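Long-range contacts in putative HpcE protein (Mycolicibacterium smegmatis, PDB 6V77), which is of unknown function but belongs to the fumarylacetoacetate hydrolase (FAH) family and binds a zinc ion: residues G76-D81 with L214-S219; P91-I96 with I222-D227; E121-V126 with T239-G244. One frame throughout, in Å; residues are numbered along the deposited sequence.

Along the chain the first halves of the three contacts follow one another (76-81, 91-96, 121-126) and their partners return in the same order (214-219, 222-227, 239-244), so the interleaved segments bind the early and late parts of the FAH-family region into one body. Contact 1 lies in the middle, about 10 Å from contact 2 and 9 Å from contact 3, centre to centre. Contacts 1 and 2 share helix 218-226, and Phe216 packs on His93 and Pro94; contacts 2 and 3 reach the same sheet. Tyr79 lies against Thr241 and Pro242, which links contact 1 to buried contact 3, holder of two of the zinc ligands.

Contact 1: residues G76-D81 with L214-S219; sequences GLNYDD and LIFPVS
Asn78 bonds the backbone of Phe216 through both ends of its side-chain amide. OD1 accepts from Phe216 N at 2.7 Å, with the N-H lying in the carbonyl plane on a lone pair, while ND2 gives a proton to Phe216 O at 3.1 Å. With CG anti to the backbone N (chi1 -160°), the amide is carried across to the other segment, where it pairs with Phe216 much as a peptide group of a neighbouring strand would. Asparagine suits this place because it offers a donor and an acceptor side by side on a short stem. ND2 is gripped a second time, by Thr239 O, so the buried amide cannot readily flip. The backbone joins in as well: Asn78 O takes Ile215 N at 2.9 Å, the donor standing above the carbonyl plane.

Apolar groups close in around this polar centre. Leu214 CD2 wedges between the Tyr79 ring, 3.3 Å from its CE2, and the amide, 3.4 Å from Asn78 ND2. The unbranched CG1-CD1 arm of Ile215 supplies the length to lie flat over one face of the Tyr79-Asp80 peptide, with CD1 3.6 Å from Asp80 N.

Tyr79 and Pro217 are both N-cap residues, so the arrangement joins the segments leading into helices 80-85 and 218-226 in this FAH-family fold, with the Asn78 side chain about 8 Å from the zinc ion.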
loop_
_atom_site.group_PDB
_atom_site.type_symbol
_atom_site.label_atom_id
_atom_site.label_comp_id
_atom_site.label_asym_id
_atom_site.label_seq_id
_atom_site.Cartn_x
_atom_site.Cartn_y
_atom_site.Cartn_z
ATOM N N GLY B 76 -9.736 4.081 10.409
ATOM C CA GLY B 76 -9.729 4.355 11.831
ATOM C C GLY B 76 -11.063 4.931 12.288
ATOM O O GLY B 76 -11.861 5.389 11.483
ATOM N N LEU B 77 -11.279 4.908 13.601
ATOM C CA LEU B 77 -12.457 5.472 14.260
ATOM C C LEU B 77 -13.731 5.367 13.435
ATOM O O LEU B 77 -14.250 6.385 12.970
ATOM C CB LEU B 77 -12.211 6.939 14.611
ATOM C CG LEU B 77 -10.900 7.207 15.357
ATOM C CD1 LEU B 77 -10.762 8.684 15.667
ATOM C CD2 LEU B 77 -10.798 6.369 16.632
ATOM N N ASN B 78 -14.242 4.153 13.235
ATOM C CA ASN B 78 -15.439 3.963 12.421
ATOM C C ASN B 78 -16.558 3.277 13.195
ATOM O O ASN B 78 -17.510 2.776 12.597
ATOM C CB ASN B 78 -15.100 3.199 11.134
ATOM C CG ASN B 78 -16.152 3.392 10.050
ATOM O OD1 ASN B 78 -17.001 4.277 10.150
ATOM N ND2 ASN B 78 -16.091 2.571 9.005
ATOM N N TYR B 79 -16.462 3.255 14.527
ATOM C CA TYR B 79 -17.570 2.939 15.419
ATOM C C TYR B 79 -17.547 4.013 16.495
ATOM O O TYR B 79 -16.470 4.368 16.982
ATOM C CB TYR B 79 -17.428 1.548 16.072
ATOM C CG TYR B 79 -17.543 0.350 15.141
ATOM C CD1 TYR B 79 -18.661 -0.489 15.198
ATOM C CD2 TYR B 79 -16.525 0.042 14.224
ATOM C CE1 TYR B 79 -18.777 -1.597 14.367
ATOM C CE2 TYR B 79 -16.637 -1.064 13.372
ATOM C CZ TYR B 79 -17.763 -1.879 13.460
ATOM O OH TYR B 79 -17.882 -2.976 12.639
ATOM N N ASP B 80 -18.711 4.553 16.848
ATOM C CA ASP B 80 -18.709 5.716 17.734
ATOM C C ASP B 80 -18.066 5.396 19.073
ATOM O O ASP B 80 -17.305 6.208 19.612
ATOM C CB ASP B 80 -20.123 6.241 17.962
ATOM C CG ASP B 80 -20.124 7.589 18.673
ATOM O OD1 ASP B 80 -19.290 8.451 18.304
ATOM O OD2 ASP B 80 -20.945 7.789 19.596
ATOM N N ASP B 81 -18.360 4.223 19.629
ATOM C CA ASP B 81 -17.840 3.911 20.953
ATOM C C ASP B 81 -16.339 3.654 20.920
ATOM O O ASP B 81 -15.659 3.870 21.926
ATOM C CB ASP B 81 -18.601 2.725 21.532
ATOM C CG ASP B 81 -20.070 3.035 21.735
ATOM O OD1 ASP B 81 -20.421 4.238 21.794
ATOM O OD2 ASP B 81 -20.870 2.080 21.830
ATOM N N LEU B 214 -21.388 0.794 12.218
ATOM C CA LEU B 214 -20.360 1.532 11.496
ATOM C C LEU B 214 -20.809 2.980 11.303
ATOM O O LEU B 214 -21.957 3.241 10.933
ATOM C CB LEU B 214 -20.085 0.881 10.126
ATOM C CG LEU B 214 -19.241 -0.398 10.137
ATOM C CD1 LEU B 214 -19.385 -1.098 8.793
ATOM C CD2 LEU B 214 -17.752 -0.055 10.381
ATOM N N ILE B 215 -19.914 3.927 11.581
ATOM C CA ILE B 215 -20.228 5.325 11.307
ATOM C C ILE B 215 -20.343 5.541 9.806
ATOM O O ILE B 215 -21.277 6.182 9.313
ATOM C CB ILE B 215 -19.159 6.244 11.922
ATOM C CG1 ILE B 215 -19.137 6.100 13.444
ATOM C CG2 ILE B 215 -19.409 7.695 11.527
ATOM C CD1 ILE B 215 -17.930 6.787 14.107
ATOM N N PHE B 216 -19.390 4.998 9.060
ATOM C CA PHE B 216 -19.395 5.033 7.603
ATOM C C PHE B 216 -19.564 3.602 7.123
ATOM O O PHE B 216 -18.626 2.798 7.229
ATOM C CB PHE B 216 -18.092 5.647 7.087
ATOM C CG PHE B 216 -17.779 6.978 7.722
ATOM C CD1 PHE B 216 -18.506 8.116 7.376
ATOM C CD2 PHE B 216 -16.783 7.087 8.682
ATOM C CE1 PHE B 216 -18.238 9.337 7.975
ATOM C CE2 PHE B 216 -16.518 8.306 9.285
ATOM C CZ PHE B 216 -17.249 9.425 8.932
ATOM N N PRO B 217 -20.751 3.211 6.666
ATOM C CA PRO B 217 -20.967 1.822 6.249
ATOM C C PRO B 217 -20.104 1.460 5.056
ATOM O O PRO B 217 -19.489 2.313 4.418
ATOM C CB PRO B 217 -22.453 1.786 5.887
ATOM C CG PRO B 217 -23.056 2.860 6.724
ATOM C CD PRO B 217 -22.015 3.961 6.749
ATOM N N VAL B 218 -20.086 0.157 4.753
ATOM C CA VAL B 218 -19.249 -0.359 3.670
ATOM C C VAL B 218 -19.479 0.425 2.381
ATOM O O VAL B 218 -18.526 0.841 1.712
ATOM C CB VAL B 218 -19.510 -1.864 3.464
ATOM C CG1 VAL B 218 -18.864 -2.345 2.166
ATOM C CG2 VAL B 218 -18.954 -2.666 4.660
ATOM N N SER B 219 -20.748 0.670 2.033
ATOM C CA SER B 219 -21.028 1.354 0.770
ATOM C C SER B 219 -20.462 2.762 0.779
ATOM O O SER B 219 -19.972 3.255 -0.241
ATOM C CB SER B 219 -22.537 1.407 0.509
ATOM O OG SER B 219 -23.050 0.114 0.278
#

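Contact 2: residues P91-I96 with I222-D227; sequences PEHPVI and IAYLSD
Pro94 lies over one face of the Tyr224 ring. Pro94 CD stands 3.8 Å from the ring centroid and only 7° from the ring normal, a CH-pi contact over the middle of that face, while CG leans toward the side of the ring, 3.7 Å from Tyr224 CD2. Proline suits the place: its C-H groups next to the imide nitrogen are slightly electron-poor, and its CB, CG and CD all lie at nearly the same height above the ring plane. The tyrosine reaches it because CG is anti to the backbone N (chi1 -180°), which carries the ring from helix 218-226 toward Pro94.

Neighbours meet other parts of the same ring. The His93 side chain crosses that of Tyr224 at about a right angle and brings CB to 3.8 Å from the OH, while Ile96 approaches the ring edge, with CG1 4.5 Å from Tyr224 CE2. The next residue, Leu225, presents a single methyl to Ile96: Leu225 CD2 lies 3.8 Å from Ile96 CD1, the two side chains crossing obliquely.

The phenol is joined to Pro94 O by a water, which is 2.6 Å from Tyr224 OH and donates to Pro94 O, also at 2.6 Å.

Leu158 of the second subunit packs on Tyr224, and Phe100 and Leu169 of that subunit pack on Ile96 and Leu225. The arrangement is a helix packed on a beta-sheet, with helix 218-226 laid over strand 95-97, the adjacent strand 72-76 and, beyond it, strand 236-238, beside the dimer interface.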
loop_
_atom_site.group_PDB
_atom_site.type_symbol
_atom_site.label_atom_id
_atom_site.label_comp_id
_atom_site.label_asym_id
_atom_site.label_seq_id
_atom_site.Cartn_x
_atom_site.Cartn_y
_atom_site.Cartn_z
ATOM N N PRO B 91 -14.912 11.327 14.040
ATOM C CA PRO B 91 -14.601 11.823 12.697
ATOM C C PRO B 91 -15.843 12.205 11.911
ATOM O O PRO B 91 -16.921 11.628 12.075
ATOM C CB PRO B 91 -13.896 10.627 12.045
ATOM C CG PRO B 91 -14.578 9.451 12.664
ATOM C CD PRO B 91 -14.815 9.855 14.116
ATOM N N GLU B 92 -15.670 13.198 11.041
ATOM C CA GLU B 92 -16.698 13.598 10.090
ATOM C C GLU B 92 -16.530 12.942 8.725
ATOM O O GLU B 92 -17.475 12.945 7.933
ATOM C CB GLU B 92 -16.697 15.120 9.921
ATOM N N HIS B 93 -15.357 12.399 8.435
ATOM C CA HIS B 93 -15.097 11.641 7.223
ATOM C C HIS B 93 -14.228 10.457 7.605
ATOM O O HIS B 93 -13.555 10.489 8.638
ATOM C CB HIS B 93 -14.389 12.498 6.166
ATOM C CG HIS B 93 -15.157 13.722 5.791
ATOM N ND1 HIS B 93 -16.175 13.703 4.860
ATOM C CD2 HIS B 93 -15.083 14.994 6.247
ATOM C CE1 HIS B 93 -16.684 14.917 4.747
ATOM N NE2 HIS B 93 -16.041 15.719 5.578
ATOM N N PRO B 94 -14.211 9.403 6.787
ATOM C CA PRO B 94 -13.361 8.244 7.094
ATOM C C PRO B 94 -11.894 8.621 7.268
ATOM O O PRO B 94 -11.323 9.364 6.465
ATOM C CB PRO B 94 -13.566 7.336 5.877
ATOM C CG PRO B 94 -14.985 7.662 5.428
ATOM C CD PRO B 94 -15.090 9.147 5.628
ATOM N N VAL B 95 -11.295 8.090 8.330
ATOM C CA VAL B 95 -9.866 8.216 8.602
ATOM C C VAL B 95 -9.174 7.051 7.904
ATOM O O VAL B 95 -9.465 5.891 8.205
ATOM C CB VAL B 95 -9.596 8.189 10.115
ATOM C CG1 VAL B 95 -8.108 8.263 10.389
ATOM C CG2 VAL B 95 -10.338 9.322 10.823
ATOM N N ILE B 96 -8.289 7.340 6.947
ATOM C CA ILE B 96 -7.770 6.303 6.058
ATOM C C ILE B 96 -6.255 6.183 6.209
ATOM O O ILE B 96 -5.525 7.177 6.093
ATOM C CB ILE B 96 -8.146 6.573 4.585
ATOM C CG1 ILE B 96 -9.682 6.661 4.422
ATOM C CG2 ILE B 96 -7.524 5.502 3.693
ATOM C CD1 ILE B 96 -10.454 5.384 4.795
ATOM N N ILE B 222 -16.626 2.663 0.259
ATOM C CA ILE B 222 -16.244 2.415 -1.133
ATOM C C ILE B 222 -16.435 3.673 -1.966
ATOM O O ILE B 222 -15.541 4.083 -2.721
ATOM C CB ILE B 222 -17.039 1.223 -1.688
ATOM C CG1 ILE B 222 -16.517 -0.079 -1.045
ATOM C CG2 ILE B 222 -17.000 1.203 -3.216
ATOM C CD1 ILE B 222 -17.484 -1.265 -1.222
ATOM N N ALA B 223 -17.600 4.315 -1.835
ATOM C CA ALA B 223 -17.860 5.561 -2.552
ATOM C C ALA B 223 -16.821 6.622 -2.210
ATOM O O ALA B 223 -16.232 7.251 -3.104
ATOM C CB ALA B 223 -19.269 6.065 -2.224
ATOM N N TYR B 224 -16.580 6.826 -0.916
ATOM C CA TYR B 224 -15.650 7.857 -0.459
ATOM C C TYR B 224 -14.243 7.614 -0.985
ATOM O O TYR B 224 -13.635 8.506 -1.589
ATOM C CB TYR B 224 -15.662 7.907 1.074
ATOM C CG TYR B 224 -14.731 8.955 1.637
ATOM C CD1 TYR B 224 -15.095 10.292 1.640
ATOM C CD2 TYR B 224 -13.490 8.605 2.155
ATOM C CE1 TYR B 224 -14.235 11.263 2.139
ATOM C CE2 TYR B 224 -12.617 9.573 2.671
ATOM C CZ TYR B 224 -13.006 10.899 2.646
ATOM O OH TYR B 224 -12.186 11.881 3.141
ATOM N N LEU B 225 -13.705 6.408 -0.766
ATOM C CA LEU B 225 -12.370 6.089 -1.261
ATOM C C LEU B 225 -12.267 6.341 -2.765
ATOM O O LEU B 225 -11.301 6.949 -3.237
ATOM C CB LEU B 225 -12.023 4.639 -0.951
ATOM C CG LEU B 225 -11.739 4.354 0.525
ATOM C CD1 LEU B 225 -11.639 2.865 0.740
ATOM C CD2 LEU B 225 -10.469 5.076 0.973
ATOM N N SER B 226 -13.253 5.853 -3.528
ATOM C CA SER B 226 -13.189 5.900 -4.986
ATOM C C SER B 226 -13.357 7.307 -5.533
ATOM O O SER B 226 -13.110 7.532 -6.735
ATOM C CB SER B 226 -14.260 4.985 -5.583
ATOM O OG SER B 226 -15.543 5.577 -5.430
ATOM N N ASP B 227 -13.730 8.262 -4.687
ATOM C CA ASP B 227 -13.731 9.650 -5.119
ATOM C C ASP B 227 -12.343 10.265 -5.163
ATOM O O ASP B 227 -12.197 11.356 -5.729
ATOM C CB ASP B 227 -14.648 10.468 -4.218
ATOM C CG ASP B 227 -16.129 10.254 -4.569
ATOM O OD1 ASP B 227 -16.411 9.759 -5.690
ATOM O OD2 ASP B 227 -17.005 10.570 -3.738
HETATM O O HOH W 1 -10.341 11.187 4.867
#

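Contact 3: residues E121-V126 with T239-G244. With ZN (zinc ion), chain L.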
loop_
_atom_site.group_PDB
_atom_site.type_symbol
_atom_site.label_atom_id
_atom_site.label_comp_id
_atom_site.label_asym_id
_atom_site.label_seq_id
_atom_site.Cartn_x
_atom_site.Cartn_y
_atom_site.Cartn_z
ATOM N N GLU B 121 -8.040 -5.559 17.481
ATOM C CA GLU B 121 -9.106 -4.814 16.789
ATOM C C GLU B 121 -9.790 -5.775 15.805
ATOM O O GLU B 121 -9.302 -5.935 14.683
ATOM C CB GLU B 121 -8.545 -3.594 16.040
ATOM C CG GLU B 121 -7.851 -2.505 16.892
ATOM C CD GLU B 121 -7.716 -1.160 16.180
ATOM O OE1 GLU B 121 -7.878 -1.129 14.945
ATOM O OE2 GLU B 121 -7.479 -0.133 16.844
ATOM N N VAL B 122 -10.915 -6.388 16.197
ATOM C CA VAL B 122 -11.658 -7.205 15.227
ATOM C C VAL B 122 -12.255 -6.295 14.166
ATOM O O VAL B 122 -12.764 -5.209 14.474
ATOM C CB VAL B 122 -12.765 -8.050 15.894
ATOM C CG1 VAL B 122 -13.753 -7.194 16.695
ATOM C CG2 VAL B 122 -13.547 -8.854 14.834
ATOM N N GLU B 123 -12.184 -6.717 12.896
ATOM C CA GLU B 123 -12.763 -5.897 11.837
ATOM C C GLU B 123 -13.403 -6.759 10.762
ATOM O O GLU B 123 -12.945 -7.870 10.473
ATOM C CB GLU B 123 -11.719 -4.995 11.171
ATOM C CG GLU B 123 -10.897 -4.199 12.175
ATOM C CD GLU B 123 -10.326 -2.925 11.623
ATOM O OE1 GLU B 123 -10.468 -2.647 10.414
ATOM O OE2 GLU B 123 -9.749 -2.194 12.434
ATOM N N LEU B 124 -14.465 -6.221 10.162
ATOM C CA LEU B 124 -14.967 -6.762 8.907
ATOM C C LEU B 124 -14.011 -6.367 7.793
ATOM O O LEU B 124 -13.641 -5.193 7.671
ATOM C CB LEU B 124 -16.366 -6.226 8.608
ATOM C CG LEU B 124 -16.940 -6.644 7.247
ATOM C CD1 LEU B 124 -17.245 -8.120 7.254
ATOM C CD2 LEU B 124 -18.207 -5.846 6.951
ATOM N N VAL B 125 -13.580 -7.348 7.006
ATOM C CA VAL B 125 -12.701 -7.126 5.859
ATOM C C VAL B 125 -13.530 -7.284 4.596
ATOM O O VAL B 125 -14.317 -8.231 4.480
ATOM C CB VAL B 125 -11.514 -8.107 5.872
ATOM C CG1 VAL B 125 -10.657 -7.931 4.618
ATOM C CG2 VAL B 125 -10.654 -7.866 7.099
ATOM N N VAL B 126 -13.353 -6.349 3.661
ATOM C CA VAL B 126 -14.045 -6.314 2.379
ATOM C C VAL B 126 -13.008 -6.502 1.281
ATOM O O VAL B 126 -11.943 -5.874 1.318
ATOM C CB VAL B 126 -14.806 -4.986 2.195
ATOM C CG1 VAL B 126 -15.393 -4.876 0.752
ATOM C CG2 VAL B 126 -15.914 -4.865 3.258
ATOM N N THR B 239 -12.434 -2.368 7.664
ATOM C CA THR B 239 -13.497 -1.362 7.754
ATOM C C THR B 239 -13.547 -0.634 9.090
ATOM O O THR B 239 -14.360 0.294 9.236
ATOM C CB THR B 239 -14.877 -1.977 7.474
ATOM O OG1 THR B 239 -15.155 -3.037 8.409
ATOM C CG2 THR B 239 -14.953 -2.503 6.034
ATOM N N GLY B 240 -12.705 -1.012 10.051
ATOM C CA GLY B 240 -12.704 -0.374 11.358
ATOM C C GLY B 240 -13.085 -1.331 12.471
ATOM O O GLY B 240 -13.630 -2.403 12.198
ATOM N N THR B 241 -12.785 -0.966 13.724
ATOM C CA THR B 241 -13.061 -1.856 14.846
ATOM C C THR B 241 -14.019 -1.219 15.853
ATOM O O THR B 241 -13.964 -0.007 16.093
ATOM C CB THR B 241 -11.766 -2.256 15.584
ATOM O OG1 THR B 241 -12.025 -3.402 16.397
ATOM C CG2 THR B 241 -11.233 -1.135 16.459
ATOM N N PRO B 242 -14.888 -2.015 16.470
ATOM C CA PRO B 242 -15.776 -1.504 17.520
ATOM C C PRO B 242 -15.005 -1.260 18.819
ATOM O O PRO B 242 -13.789 -1.447 18.903
ATOM C CB PRO B 242 -16.822 -2.620 17.684
ATOM C CG PRO B 242 -16.123 -3.868 17.238
ATOM C CD PRO B 242 -15.155 -3.424 16.140
ATOM N N SER B 243 -15.734 -0.826 19.831
ATOM C CA SER B 243 -15.109 -0.502 21.111
ATOM C C SER B 243 -14.610 -1.766 21.814
ATOM O O SER B 243 -14.886 -2.902 21.407
ATOM C CB SER B 243 -16.086 0.249 22.003
ATOM O OG SER B 243 -17.099 -0.628 22.467
ATOM N N GLY B 244 -13.872 -1.556 22.903
ATOM C CA GLY B 244 -13.298 -2.649 23.659
ATOM C C GLY B 244 -11.816 -2.864 23.439
ATOM O O GLY B 244 -11.247 -3.797 24.034
HETATM ZN ZN ZN L . -8.387 -0.553 12.838
HETATM O O HOH W 2 -8.653 -0.234 10.729
HETATM O O HOH W 3 -15.729 -3.622 10.937
#
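Two carboxylates are the flat groups here, and each has a piece of 239-244 over one face. Above that of Glu123 lies the Gly240 backbone, its carbonyl C 3.3 Å from Glu123 CD; Gly240 N comes down on OE1 from well above the plane, at 2.8 Å. Over Glu121 sits a methyl, Thr241 CG2, 3.5 Å from Glu121 CD. The zinc ion instead meets both groups close to their planes, through Glu123 OE2 and Glu121 OE1, both at 2.2 Å, with a water and Asp152 also bound; Glu121 OE2 forms a salt bridge with Arg156. Glycine suits position 240, because its backbone angles would jam a CB against the preceding carbonyl.

Two threonine hydroxyls add to the backbone bonding. Thr241 OG1 donates to Val122 O at 2.7 Å, and Leu124 O is gripped twice by Thr239, through its N, almost straight along the C=O direction (172°), and through OG1 at 2.7 Å. A second water joins Leu124 N, Thr239 OG1 and Gly240 O.

The segment 239-244 thus prolongs, without strand structure, the course of strand 236-238 beside strand 118-128, whose other neighbour is strand 144-155, while His82 of helix 80-85 touches Glu121 and Thr241.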